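Long-range contacts in protein translation elongation factor 1A (Methanosarcina mazei, PDB 3WND), which binds cysteinyl-tRNA(Cys) in its GTP-bound form and is probably a translation elongation factor related to SelB, EF-Tu and aIF2 gamma: residues N23-G28 and I78-I83; H114-L119 and E150-N155; N189-R194 and V214-S219; D275-T280 and A345-D350; S300-F305 and F352-L357. One frame throughout, in Å; residues are numbered along the deposited sequence.

Contact 1. Residues N23-G28 and I78-I83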
# COMPACT_ATOMS: atom_id res chain seq x y z
N ASN A 23 0.73 4.89 8.90
CA ASN A 23 0.24 5.15 7.54
C ASN A 23 -0.81 4.10 7.28
O ASN A 23 -0.55 2.87 7.37
CB ASN A 23 1.38 5.04 6.56
CG ASN A 23 2.43 6.08 6.82
OD1 ASN A 23 2.11 7.26 7.04
ND2 ASN A 23 3.69 5.64 6.92
N VAL A 24 -2.03 4.59 7.03
CA VAL A 24 -3.24 3.72 7.00
C VAL A 24 -3.90 3.84 5.63
O VAL A 24 -4.06 4.93 5.08
CB VAL A 24 -4.21 4.17 8.16
CG1 VAL A 24 -5.47 3.29 8.14
CG2 VAL A 24 -3.51 4.14 9.53
N ALA A 25 -4.18 2.71 5.01
CA ALA A 25 -4.95 2.66 3.77
C ALA A 25 -6.39 2.41 4.05
O ALA A 25 -6.75 1.51 4.79
CB ALA A 25 -4.45 1.50 2.94
N ILE A 26 -7.24 3.27 3.51
CA ILE A 26 -8.73 3.06 3.67
C ILE A 26 -9.21 2.60 2.31
O ILE A 26 -9.07 3.32 1.28
CB ILE A 26 -9.52 4.36 4.11
CG1 ILE A 26 -8.90 5.08 5.34
CG2 ILE A 26 -11.01 4.00 4.27
CD1 ILE A 26 -8.77 4.30 6.62
N ILE A 27 -9.73 1.36 2.29
CA ILE A 27 -10.06 0.73 1.05
C ILE A 27 -11.43 0.07 1.12
O ILE A 27 -12.02 -0.18 2.22
CB ILE A 27 -8.98 -0.35 0.66
CG1 ILE A 27 -8.99 -1.52 1.66
CG2 ILE A 27 -7.55 0.31 0.52
CD1 ILE A 27 -8.21 -2.76 1.13
N GLY A 28 -11.91 -0.32 -0.03
CA GLY A 28 -13.07 -1.19 -0.16
C GLY A 28 -13.93 -0.89 -1.35
O GLY A 28 -13.54 -0.06 -2.22
N ILE A 78 -3.31 -0.71 -4.97
CA ILE A 78 -2.01 -1.30 -4.66
C ILE A 78 -1.06 -0.22 -4.20
O ILE A 78 -0.24 -0.45 -3.34
CB ILE A 78 -1.48 -2.17 -5.79
CG1 ILE A 78 -2.48 -3.31 -6.15
CG2 ILE A 78 -0.03 -2.63 -5.41
CD1 ILE A 78 -2.85 -4.16 -4.92
N THR A 79 -1.13 0.99 -4.78
CA THR A 79 -0.30 2.11 -4.25
C THR A 79 -0.66 2.41 -2.81
O THR A 79 0.26 2.54 -1.99
CB THR A 79 -0.49 3.37 -5.14
OG1 THR A 79 -0.11 3.10 -6.50
CG2 THR A 79 0.31 4.56 -4.59
N ALA A 80 -1.97 2.54 -2.48
CA ALA A 80 -2.35 2.83 -1.12
C ALA A 80 -1.82 1.76 -0.18
O ALA A 80 -1.31 2.06 0.87
CB ALA A 80 -3.87 2.82 -1.03
N LEU A 81 -1.96 0.51 -0.63
CA LEU A 81 -1.47 -0.58 0.21
C LEU A 81 0.05 -0.59 0.41
O LEU A 81 0.51 -0.85 1.50
CB LEU A 81 -1.96 -1.96 -0.23
CG LEU A 81 -3.50 -2.15 -0.03
CD1 LEU A 81 -4.03 -3.44 -0.59
CD2 LEU A 81 -3.96 -1.98 1.48
N ASN A 82 0.81 -0.43 -0.66
CA ASN A 82 2.26 -0.52 -0.54
C ASN A 82 2.92 0.71 0.04
O ASN A 82 4.14 0.68 0.22
CB ASN A 82 2.88 -0.87 -1.95
CG ASN A 82 2.83 -2.44 -2.26
OD1 ASN A 82 2.62 -3.26 -1.32
ND2 ASN A 82 3.12 -2.86 -3.54
N ILE A 83 2.15 1.76 0.36
CA ILE A 83 2.70 2.89 1.18
C ILE A 83 2.21 2.88 2.60
O ILE A 83 2.63 3.68 3.39
CB ILE A 83 2.44 4.28 0.49
CG1 ILE A 83 1.02 4.69 0.59
CG2 ILE A 83 3.07 4.32 -0.90
CD1 ILE A 83 0.79 6.05 -0.18
O HOH W 1 4.28 3.10 5.91

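Contact 2. Residues H114-L119 and E150-N155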
# COMPACT_ATOMS: atom_id res chain seq x y z
N HIS A 114 -1.53 -6.28 9.04
CA HIS A 114 -2.17 -5.50 10.10
C HIS A 114 -3.34 -4.80 9.48
O HIS A 114 -3.20 -4.05 8.50
CB HIS A 114 -1.17 -4.43 10.49
CG HIS A 114 0.01 -4.97 11.14
ND1 HIS A 114 -0.07 -5.49 12.41
CD2 HIS A 114 1.33 -5.03 10.77
CE1 HIS A 114 1.14 -5.90 12.81
NE2 HIS A 114 2.02 -5.60 11.82
N GLY A 115 -4.53 -5.04 10.00
CA GLY A 115 -5.74 -4.41 9.47
C GLY A 115 -6.92 -4.50 10.43
O GLY A 115 -6.83 -5.09 11.56
N ILE A 116 -7.99 -3.86 9.96
CA ILE A 116 -9.25 -3.73 10.68
C ILE A 116 -10.33 -3.73 9.59
O ILE A 116 -10.12 -3.22 8.49
CB ILE A 116 -9.35 -2.37 11.43
CG1 ILE A 116 -8.12 -2.20 12.28
CG2 ILE A 116 -10.67 -2.33 12.28
CD1 ILE A 116 -7.96 -0.74 12.84
N ILE A 117 -11.45 -4.41 9.89
CA ILE A 117 -12.64 -4.32 9.07
C ILE A 117 -13.55 -3.27 9.61
O ILE A 117 -14.01 -3.44 10.79
CB ILE A 117 -13.33 -5.70 8.88
CG1 ILE A 117 -12.34 -6.63 8.11
CG2 ILE A 117 -14.62 -5.56 8.07
CD1 ILE A 117 -12.80 -8.06 7.90
N ALA A 118 -13.89 -2.24 8.83
CA ALA A 118 -14.87 -1.25 9.28
C ALA A 118 -16.21 -1.60 8.65
O ALA A 118 -16.32 -1.60 7.41
CB ALA A 118 -14.43 0.13 8.84
N LEU A 119 -17.18 -1.93 9.48
CA LEU A 119 -18.50 -2.25 9.02
C LEU A 119 -19.28 -0.92 9.03
O LEU A 119 -19.82 -0.49 10.00
CB LEU A 119 -19.19 -3.30 9.92
CG LEU A 119 -18.56 -4.69 9.87
CD1 LEU A 119 -19.37 -5.70 10.77
CD2 LEU A 119 -18.36 -5.17 8.43
N GLU A 150 -10.11 -7.31 13.69
CA GLU A 150 -11.34 -6.90 14.37
C GLU A 150 -12.31 -6.30 13.31
O GLU A 150 -11.89 -5.74 12.30
CB GLU A 150 -11.01 -5.87 15.43
CG GLU A 150 -10.25 -6.42 16.59
CD GLU A 150 -10.07 -5.43 17.74
OE1 GLU A 150 -10.73 -4.36 17.76
OE2 GLU A 150 -9.24 -5.72 18.61
N CYS A 151 -13.61 -6.49 13.53
CA CYS A 151 -14.69 -5.86 12.76
C CYS A 151 -15.36 -4.86 13.72
O CYS A 151 -15.87 -5.20 14.80
CB CYS A 151 -15.72 -6.87 12.30
SG CYS A 151 -14.87 -8.13 11.35
N ILE A 152 -15.35 -3.60 13.30
CA ILE A 152 -15.89 -2.51 14.11
C ILE A 152 -17.04 -1.89 13.36
O ILE A 152 -16.84 -1.35 12.25
CB ILE A 152 -14.77 -1.43 14.36
CG1 ILE A 152 -13.65 -2.15 15.22
CG2 ILE A 152 -15.38 -0.26 15.20
CD1 ILE A 152 -12.45 -1.29 15.43
N SER A 153 -18.22 -1.91 13.95
CA SER A 153 -19.39 -1.29 13.29
C SER A 153 -19.35 0.24 13.57
O SER A 153 -19.18 0.65 14.75
CB SER A 153 -20.63 -1.86 13.99
OG SER A 153 -21.78 -1.24 13.46
N LEU A 154 -19.54 1.05 12.55
CA LEU A 154 -19.42 2.52 12.74
C LEU A 154 -20.20 3.28 11.69
O LEU A 154 -20.64 2.71 10.70
CB LEU A 154 -17.90 2.93 12.67
CG LEU A 154 -17.14 2.68 11.33
CD1 LEU A 154 -17.40 3.78 10.33
CD2 LEU A 154 -15.61 2.61 11.63
N ASN A 155 -20.39 4.60 11.90
CA ASN A 155 -20.86 5.43 10.81
C ASN A 155 -20.16 6.81 11.02
O ASN A 155 -19.55 7.05 12.06
CB ASN A 155 -22.45 5.61 10.87
CG ASN A 155 -22.91 6.34 12.14
OD1 ASN A 155 -22.65 7.57 12.29
ND2 ASN A 155 -23.61 5.64 13.07
O HOH W 2 -7.76 -5.58 13.94
O HOH W 3 -22.43 -1.52 10.89

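Contact 3. Residues N189-R194 and V214-S219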
# COMPACT_ATOMS: atom_id res chain seq x y z
N ASN A 189 15.34 -0.17 11.10
CA ASN A 189 16.17 1.07 11.03
C ASN A 189 17.61 0.72 10.72
O ASN A 189 18.31 1.58 10.19
CB ASN A 189 16.12 1.82 12.36
CG ASN A 189 14.81 2.59 12.54
OD1 ASN A 189 13.93 2.63 11.66
ND2 ASN A 189 14.65 3.15 13.76
N SER A 190 18.06 -0.51 11.13
CA SER A 190 19.51 -0.89 10.95
C SER A 190 19.82 -1.27 9.50
O SER A 190 21.00 -1.47 9.18
CB SER A 190 19.85 -2.03 11.88
OG SER A 190 18.91 -3.06 11.77
N LEU A 191 18.80 -1.39 8.63
CA LEU A 191 19.02 -1.77 7.23
C LEU A 191 19.44 -0.55 6.39
O LEU A 191 19.25 0.62 6.84
CB LEU A 191 17.75 -2.33 6.62
CG LEU A 191 17.24 -3.66 7.22
CD1 LEU A 191 15.94 -4.12 6.64
CD2 LEU A 191 18.25 -4.81 7.04
N PRO A 192 20.02 -0.78 5.21
CA PRO A 192 20.24 0.37 4.29
C PRO A 192 18.95 1.07 3.94
O PRO A 192 17.93 0.40 3.78
CB PRO A 192 20.87 -0.28 3.08
CG PRO A 192 21.57 -1.54 3.63
CD PRO A 192 20.63 -2.05 4.75
N ALA A 193 18.97 2.40 3.93
CA ALA A 193 17.76 3.14 3.62
C ALA A 193 17.19 2.89 2.23
O ALA A 193 17.92 2.83 1.21
CB ALA A 193 17.98 4.65 3.75
N ARG A 194 15.85 2.75 2.18
CA ARG A 194 15.14 2.80 0.90
C ARG A 194 13.93 3.67 1.08
O ARG A 194 13.24 3.51 2.14
CB ARG A 194 14.64 1.39 0.45
CG ARG A 194 15.74 0.37 0.41
CD ARG A 194 15.17 -1.02 0.02
NE ARG A 194 14.74 -1.09 -1.37
CZ ARG A 194 13.67 -1.82 -1.80
NH1 ARG A 194 12.75 -2.36 -0.93
NH2 ARG A 194 13.42 -1.93 -3.11
N VAL A 214 9.64 6.10 3.89
CA VAL A 214 10.88 5.32 4.10
C VAL A 214 10.44 3.85 4.44
O VAL A 214 9.71 3.63 5.41
CB VAL A 214 11.64 5.87 5.31
CG1 VAL A 214 12.97 5.10 5.55
CG2 VAL A 214 11.96 7.39 5.10
N LYS A 215 10.86 2.93 3.56
CA LYS A 215 10.47 1.53 3.65
C LYS A 215 11.35 0.78 4.66
O LYS A 215 10.88 -0.14 5.30
CB LYS A 215 10.49 0.87 2.30
CG LYS A 215 9.49 1.44 1.27
CD LYS A 215 7.99 1.22 1.63
CE LYS A 215 7.55 -0.26 1.67
NZ LYS A 215 6.05 -0.56 1.81
N GLN A 216 12.61 1.17 4.75
CA GLN A 216 13.56 0.56 5.66
C GLN A 216 14.71 1.55 5.89
O GLN A 216 14.92 2.48 5.03
CB GLN A 216 14.06 -0.83 5.16
CG GLN A 216 14.83 -0.70 3.87
CD GLN A 216 15.36 -2.03 3.38
OE1 GLN A 216 14.59 -2.94 3.14
NE2 GLN A 216 16.70 -2.13 3.25
N GLY A 217 15.48 1.31 6.95
CA GLY A 217 16.63 2.12 7.27
C GLY A 217 16.20 3.45 7.88
O GLY A 217 15.07 3.66 8.30
N ILE A 218 17.18 4.35 7.91
CA ILE A 218 16.93 5.73 8.36
C ILE A 218 17.52 6.63 7.29
O ILE A 218 18.73 6.59 7.05
CB ILE A 218 17.57 6.07 9.73
CG1 ILE A 218 17.09 5.09 10.79
CG2 ILE A 218 17.24 7.54 10.12
CD1 ILE A 218 17.62 5.33 12.20
N SER A 219 16.66 7.44 6.63
CA SER A 219 17.18 8.35 5.61
C SER A 219 17.64 9.63 6.33
O SER A 219 17.02 10.06 7.29
CB SER A 219 16.05 8.67 4.58
OG SER A 219 16.47 9.58 3.64
O HOH W 4 19.69 3.28 7.13
O HOH W 5 12.35 -2.09 1.84

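Contact 4. Residues D275-T280 and A345-D350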
# COMPACT_ATOMS: atom_id res chain seq x y z
N ASP A 275 20.75 3.25 -2.22
CA ASP A 275 22.15 3.18 -2.80
C ASP A 275 22.24 2.13 -3.90
O ASP A 275 23.15 2.16 -4.71
CB ASP A 275 23.13 2.85 -1.68
CG ASP A 275 23.42 4.04 -0.80
OD1 ASP A 275 23.14 5.19 -1.18
OD2 ASP A 275 24.00 3.82 0.25
N LYS A 276 21.34 1.13 -3.89
CA LYS A 276 21.46 0.06 -4.92
C LYS A 276 20.07 -0.60 -5.09
O LYS A 276 19.43 -1.04 -4.11
CB LYS A 276 22.46 -1.01 -4.41
CG LYS A 276 22.61 -2.19 -5.31
CD LYS A 276 22.99 -1.78 -6.76
CE LYS A 276 23.34 -2.99 -7.66
NZ LYS A 276 22.17 -3.93 -7.86
N GLU A 277 19.65 -0.76 -6.33
CA GLU A 277 18.45 -1.54 -6.65
C GLU A 277 18.69 -2.34 -7.87
O GLU A 277 19.54 -1.93 -8.70
CB GLU A 277 17.21 -0.59 -6.96
CG GLU A 277 16.81 0.26 -5.74
CD GLU A 277 16.27 -0.57 -4.59
OE1 GLU A 277 15.68 -1.64 -4.87
OE2 GLU A 277 16.47 -0.13 -3.44
N ILE A 278 17.93 -3.44 -8.02
CA ILE A 278 17.96 -4.17 -9.32
C ILE A 278 17.12 -3.39 -10.32
O ILE A 278 16.07 -2.87 -9.99
CB ILE A 278 17.35 -5.62 -9.16
CG1 ILE A 278 18.16 -6.37 -8.10
CG2 ILE A 278 17.30 -6.41 -10.50
CD1 ILE A 278 17.56 -7.67 -7.55
N VAL A 279 17.62 -3.27 -11.56
CA VAL A 279 16.80 -2.65 -12.59
C VAL A 279 16.76 -3.59 -13.77
O VAL A 279 17.78 -3.98 -14.34
CB VAL A 279 17.34 -1.29 -13.05
CG1 VAL A 279 16.54 -0.80 -14.21
CG2 VAL A 279 17.36 -0.27 -11.90
N THR A 280 15.56 -4.05 -14.13
CA THR A 280 15.42 -4.97 -15.30
C THR A 280 14.11 -4.65 -16.03
O THR A 280 13.24 -3.88 -15.53
CB THR A 280 15.42 -6.47 -14.88
OG1 THR A 280 14.30 -6.79 -13.98
CG2 THR A 280 16.71 -6.92 -14.20
N ALA A 345 12.52 -0.86 -11.04
CA ALA A 345 13.48 -1.01 -9.90
C ALA A 345 12.91 -1.81 -8.77
O ALA A 345 11.76 -1.61 -8.42
CB ALA A 345 13.88 0.37 -9.29
N TYR A 346 13.73 -2.69 -8.24
CA TYR A 346 13.25 -3.49 -7.09
C TYR A 346 14.44 -4.17 -6.42
O TYR A 346 15.57 -4.22 -6.99
CB TYR A 346 12.22 -4.58 -7.60
CG TYR A 346 12.74 -5.49 -8.64
CD1 TYR A 346 13.28 -6.75 -8.32
CD2 TYR A 346 12.73 -5.08 -9.99
CE1 TYR A 346 13.82 -7.61 -9.34
CE2 TYR A 346 13.28 -5.88 -10.99
CZ TYR A 346 13.79 -7.15 -10.67
OH TYR A 346 14.32 -7.92 -11.66
N SER A 347 14.22 -4.63 -5.21
CA SER A 347 15.15 -5.49 -4.50
C SER A 347 14.40 -6.85 -4.31
O SER A 347 13.16 -6.91 -4.45
CB SER A 347 15.59 -4.83 -3.14
OG SER A 347 16.50 -3.79 -3.50
N LYS A 348 15.12 -7.87 -3.89
CA LYS A 348 14.53 -9.23 -3.85
C LYS A 348 13.47 -9.33 -2.75
O LYS A 348 12.62 -10.22 -2.82
CB LYS A 348 15.61 -10.28 -3.69
CG LYS A 348 16.42 -10.31 -4.94
CD LYS A 348 17.03 -11.66 -5.23
CE LYS A 348 17.55 -11.57 -6.66
NZ LYS A 348 17.25 -12.79 -7.47
N GLN A 349 13.52 -8.44 -1.76
CA GLN A 349 12.53 -8.46 -0.70
C GLN A 349 11.14 -7.98 -1.19
O GLN A 349 10.19 -7.99 -0.47
CB GLN A 349 12.97 -7.65 0.55
CG GLN A 349 13.15 -6.11 0.33
CD GLN A 349 14.58 -5.80 0.07
OE1 GLN A 349 15.26 -6.60 -0.54
NE2 GLN A 349 15.05 -4.63 0.48
N ASP A 350 11.11 -7.38 -2.36
CA ASP A 350 9.87 -6.73 -2.82
C ASP A 350 8.93 -7.76 -3.41
O ASP A 350 9.29 -8.51 -4.30
CB ASP A 350 10.13 -5.65 -3.89
CG ASP A 350 10.84 -4.45 -3.37
OD1 ASP A 350 10.79 -4.12 -2.20
OD2 ASP A 350 11.47 -3.79 -4.22

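Contact 5. Residues S300-F305 and F352-L357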
# COMPACT_ATOMS: atom_id res chain seq x y z
N SER A 300 0.55 -15.20 -22.85
CA SER A 300 -0.55 -14.36 -22.37
C SER A 300 -0.07 -13.10 -21.61
O SER A 300 1.15 -12.98 -21.22
CB SER A 300 -1.47 -15.13 -21.44
OG SER A 300 -0.81 -15.29 -20.17
N VAL A 301 -1.04 -12.21 -21.38
CA VAL A 301 -0.85 -10.84 -20.87
C VAL A 301 -1.21 -10.72 -19.40
O VAL A 301 -2.32 -11.15 -18.96
CB VAL A 301 -1.65 -9.82 -21.71
CG1 VAL A 301 -1.43 -8.41 -21.19
CG2 VAL A 301 -1.25 -9.93 -23.21
N LEU A 302 -0.31 -10.14 -18.62
CA LEU A 302 -0.63 -9.93 -17.18
C LEU A 302 -0.26 -8.49 -16.86
O LEU A 302 0.32 -7.79 -17.73
CB LEU A 302 0.06 -10.93 -16.24
CG LEU A 302 -0.40 -12.39 -16.34
CD1 LEU A 302 0.59 -13.29 -15.62
CD2 LEU A 302 -1.84 -12.65 -15.88
N HIS A 303 -0.64 -8.01 -15.68
CA HIS A 303 -0.18 -6.72 -15.23
C HIS A 303 0.63 -6.97 -14.00
O HIS A 303 0.25 -7.77 -13.13
CB HIS A 303 -1.35 -5.80 -14.88
CG HIS A 303 -1.11 -4.40 -15.27
ND1 HIS A 303 -1.09 -3.97 -16.59
CD2 HIS A 303 -0.95 -3.25 -14.45
CE1 HIS A 303 -0.80 -2.65 -16.59
NE2 HIS A 303 -0.79 -2.20 -15.28
N LEU A 304 1.81 -6.34 -13.93
CA LEU A 304 2.73 -6.59 -12.83
C LEU A 304 2.81 -5.36 -11.91
O LEU A 304 2.94 -4.20 -12.38
CB LEU A 304 4.13 -6.92 -13.40
CG LEU A 304 5.31 -7.15 -12.44
CD1 LEU A 304 6.34 -8.06 -13.08
CD2 LEU A 304 5.96 -5.80 -12.05
N PHE A 305 2.72 -5.61 -10.63
CA PHE A 305 2.94 -4.55 -9.62
C PHE A 305 4.09 -4.94 -8.71
O PHE A 305 4.17 -6.05 -8.20
CB PHE A 305 1.69 -4.54 -8.69
CG PHE A 305 0.43 -4.15 -9.40
CD1 PHE A 305 -0.01 -2.85 -9.41
CD2 PHE A 305 -0.25 -5.11 -10.16
CE1 PHE A 305 -1.16 -2.51 -10.17
CE2 PHE A 305 -1.42 -4.78 -10.87
CZ PHE A 305 -1.86 -3.51 -10.90
N PHE A 352 6.06 -9.11 -5.63
CA PHE A 352 5.41 -8.76 -6.92
C PHE A 352 3.95 -9.31 -6.84
O PHE A 352 3.69 -10.38 -6.34
CB PHE A 352 6.07 -9.52 -8.06
CG PHE A 352 7.43 -8.96 -8.48
CD1 PHE A 352 7.55 -8.26 -9.67
CD2 PHE A 352 8.58 -9.19 -7.69
CE1 PHE A 352 8.80 -7.80 -10.10
CE2 PHE A 352 9.80 -8.66 -8.07
CZ PHE A 352 9.93 -8.01 -9.33
N LEU A 353 3.03 -8.55 -7.39
CA LEU A 353 1.67 -9.02 -7.61
C LEU A 353 1.41 -9.05 -9.12
O LEU A 353 1.89 -8.20 -9.87
CB LEU A 353 0.66 -8.06 -7.06
CG LEU A 353 0.49 -8.02 -5.59
CD1 LEU A 353 -0.74 -7.08 -5.24
CD2 LEU A 353 0.36 -9.38 -4.90
N LEU A 354 0.70 -10.09 -9.57
CA LEU A 354 0.32 -10.16 -10.99
C LEU A 354 -1.20 -10.16 -11.07
O LEU A 354 -1.88 -10.82 -10.27
CB LEU A 354 0.77 -11.52 -11.54
CG LEU A 354 2.32 -11.67 -11.48
CD1 LEU A 354 2.76 -13.06 -11.93
CD2 LEU A 354 3.03 -10.57 -12.30
N ALA A 355 -1.69 -9.44 -12.08
CA ALA A 355 -3.13 -9.28 -12.27
C ALA A 355 -3.49 -9.56 -13.71
O ALA A 355 -2.62 -9.48 -14.61
CB ALA A 355 -3.60 -7.87 -11.83
N ASN A 356 -4.79 -9.86 -13.93
CA ASN A 356 -5.37 -9.88 -15.28
C ASN A 356 -6.50 -8.89 -15.28
O ASN A 356 -7.50 -9.08 -14.63
CB ASN A 356 -5.86 -11.31 -15.67
CG ASN A 356 -6.43 -11.36 -17.08
OD1 ASN A 356 -6.89 -10.33 -17.63
ND2 ASN A 356 -6.52 -12.54 -17.64
N LEU A 357 -6.24 -7.74 -15.88
CA LEU A 357 -7.15 -6.62 -15.76
C LEU A 357 -8.47 -6.87 -16.39
O LEU A 357 -9.37 -6.06 -16.18
CB LEU A 357 -6.56 -5.34 -16.34
CG LEU A 357 -5.20 -4.87 -15.83
CD1 LEU A 357 -4.65 -3.69 -16.54
CD2 LEU A 357 -5.31 -4.52 -14.36

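Contact 1. Residues N23-G28 and I78-I83
Ala25 of strand 23-28 faces Ala80 of helix 78-83 with their CA atoms 5.5 Å apart, where the two segments run nearly antiparallel, at 153°, and their axes approach to 7.4 Å. This is the helix-on-sheet packing of a GTPase domain. The strand leads from Gly28 into the phosphate-binding loop, or P-loop, whose residues Ser32 to Ser36 bind GDP in this protein. The close approach is consistent with the small residues here: the CB atoms of Ala25 and Ala80 meet at 4.2 Å. Beside them Leu81 reaches across with one branch. Its first torsion sets CG anti to its own carbonyl carbon (chi1 -68°), and CD2 comes to rest 3.8 Å from Ala25 CB. The same methyl group also meets Ile27 CD1, at 4.3 Å, and thus touches two alternate residues on one face of the strand. Helix 98-109 adds Leu107 against both Ile27 and Leu81, so this apolar seam continues into a second helix. Ile27 itself lies close to the nucleotide site, its side chain about 5 Å from that of Arg34. Val24 and Ile26 point the other way and lie beside Val88 of the adjacent strand 86-91. At the Ile83 end the contact turns polar. Asn23 ND2 donates one N-H to Gly252 O and the other to a water at 2.8 Å, and that water donates in turn to Ile83 O at 3.1 Å.

Contact 2. Residues H114-L119 and E150-N155
Ile117 and Cys151 pair in the parallel ladder of a beta-alpha-beta unit, in which helix 127-140 connects strand 115-119 to strand 150-153 at the edge of the GTPase sheet. The ladder is drawn together by Ile117: its N donates to Glu150 O and its O accepts from Ile152 N, each bond 2.8 Å long and nearly in line with the accepting carbonyl. Further on, Leu119 N donates to Ile152 O from well above the carbonyl plane. On one face Cys151 SG lies 3.8 Å from Ile117 CB, and Leu119 CD1 meets Cys151 CB at 4.1 Å; Leu133 and Leu137 of helix 127-140 pack on Leu119. On the other, Ile116 CG2 and Ile152 CD1 touch at 3.8 Å as their side chains slant past each other. Leu154, folded back by a first torsion of 63°, sets CD2 against Ala118 CB at 3.9 Å; both strands then run on toward GDP-binding residues, Asp123 and Thr156. Water 3 spans Leu119 O and Ser153 OG. Leu119 O thus receives two donors, this water and Leu154 N at 3.0 Å, so the carbonyl at the end of the ladder is doubly satisfied.

Contact 3. Residues N189-R194 and V214-S219
Gln216 reaches over to Pro192, its NE2 donating to Pro192 O at 2.9 Å in a nearly straight bond (164°) that lies in both the amide and the carbonyl plane. A first torsion of 64°, with an extended chain beyond it, lifts the amide across the loop. There Leu191 CB lies 3.5 Å from NE2, and Arg194 CD approaches Gln216 CD to 3.5 Å. The guanidinium and amide planes are steeply turned, 72° apart, and water 5 joins Arg194 NH1 to Gln216 OE1. Beneath the loop Gly217 CA comes within 3.0 Å of Leu191 O; a side chain here would collide with Ala193 and Leu191, and the positive phi also favours glycine. Ile218 slants across Asn189, CG1 to CB 3.8 Å. In the backbone, Arg194 N donates to Gln216 O at 3.0 Å, and Lys215 N donates to Arg194 O at 2.8 Å. Farther out, the guanidinium of Arg194 forms salt bridges with Glu277 and Asp350, Lys215 NZ bonds to Asn82 O in the GTPase domain, and Asn189 OD1 takes the N-H of Ala251. Two successive residues, Lys215 and Gln216, stand opposite the single Arg194 of the antiparallel partner, which defines a classic beta bulge.

Contact 4. Residues D275-T280 and A345-D350
Ser347 OG donates to Glu277 OE1 over 2.7 Å, meeting the oxygen from above the carboxylate plane, 43° out of it. The bend of Glu277 at its second torsion (chi2 -66°) brings the carboxylate back to Ser347, while OE2 takes Ser274 OG and a salt bridge from Arg194 NE. Ser347 also donates its backbone N to Asp350 OD2 at 3.0 Å, within a type I turn that is itself closed by Asp350 N donating to Ser347 O. Glu277 OE1 and Asp350 OD2 are 4.8 Å apart, and their mutual repulsion is probably offset by Arg194, whose NH2 pairs with Asp350 OD2. Next to this polar cluster the backbones pair as antiparallel strands: Ile278 N donates to Tyr346 O at 2.7 Å, and Tyr346 N donates back to Ile278 O. A first torsion of 56° swings the Tyr346 ring onto Ile278. CB of that residue sits over one ring face in a CH-pi contact, 4.2 Å from the centroid, and CG2 reaches CZ at 3.6 Å. At the ring edge, in plane, Thr280 OG1 lies 2.6 Å from Tyr346 OH; OG1 is also hydrogen-bonded with Asp282 O. Replacing Tyr346 by an alanine would probably uncover Ile278 and deprive Thr280 OG1 of its phenolic neighbour. Strands 278-280 and 343-346 form a small two-stranded sheet, with Phe228 of strand 224-228 and Ile272 of strand 272-274 against Ala345, and Val306 of strand 301-306 against Tyr346.

Contact 5. Residues S300-F305 and F352-L357
Leu302 comes first, its CD1 meeting Leu354 CD1 at 4.3 Å and CD2 lying near the carbonyl of Ala355. At His303 the antiparallel ladder begins, with a hydrogen-bonded pair: its N donates to Ala355 O at 2.7 Å, and Ala355 N returns a bond to His303 O. The imidazole has Leu357 CD1 over one face, 3.8 Å from the ring centroid and 20° off its normal, a CH-pi contact. NE2 bonds to a citrate probably taken from the crystallisation liquor. Leu304 turns to the opposite face of the sheet. With CG anti to the backbone N (chi1 177°), CD1 comes up to the edge of the Phe352 ring, 3.6 Å from Phe352 CD1, while CB rests 4.0 Å from Leu354 CD2. Leu338 of strand 333-340 packs on both Leu304 and Leu354. With an alanine in place of Leu304, the Phe352 edge would probably lose its methyl neighbour and a gap would open beside Leu354. Phe305 returns to the His303 side and forms two nearly straight bonds with Leu353: its N donates to Leu353 O (173°), and its O accepts from Leu353 N at 2.9 Å. The ring lies edge-on to Leu353 O and to Ala355 CB, 3.9 Å from CE2. Backbone bonds to 352-357 thus satisfy His303 and Phe305, while Leu304 bonds to Glu311 of strand 309-320. Leu304, Leu354 and Phe352 give an apolar face toward the other strands; on the face of Phe305, Leu353 and Ala355 the apolar groups meet helix 74-83, and the His303 ring lies beside them.

From the N terminus, contact 1 closes the first loop, bringing helix 74-83 back onto strand 21-28, and contact 2 then completes the far edge of the same sheet. Contact 3 follows in series and closes the strand pair that starts the first beta domain; through Lys215 and Asn82 it touches contact 1. Contacts 4 and 5 cross, their segments alternating along the chain; strands 343-346 and 352-355 follow each other. Contact 4 pairs the connection leaving the first beta domain with a strand of the second, with Arg194 of contact 3 reaching its acidic residues, while contact 5 lies within the second and packs Leu353 and Phe305 on Ile78, returning to the GTPase domain. None of the five nests inside another.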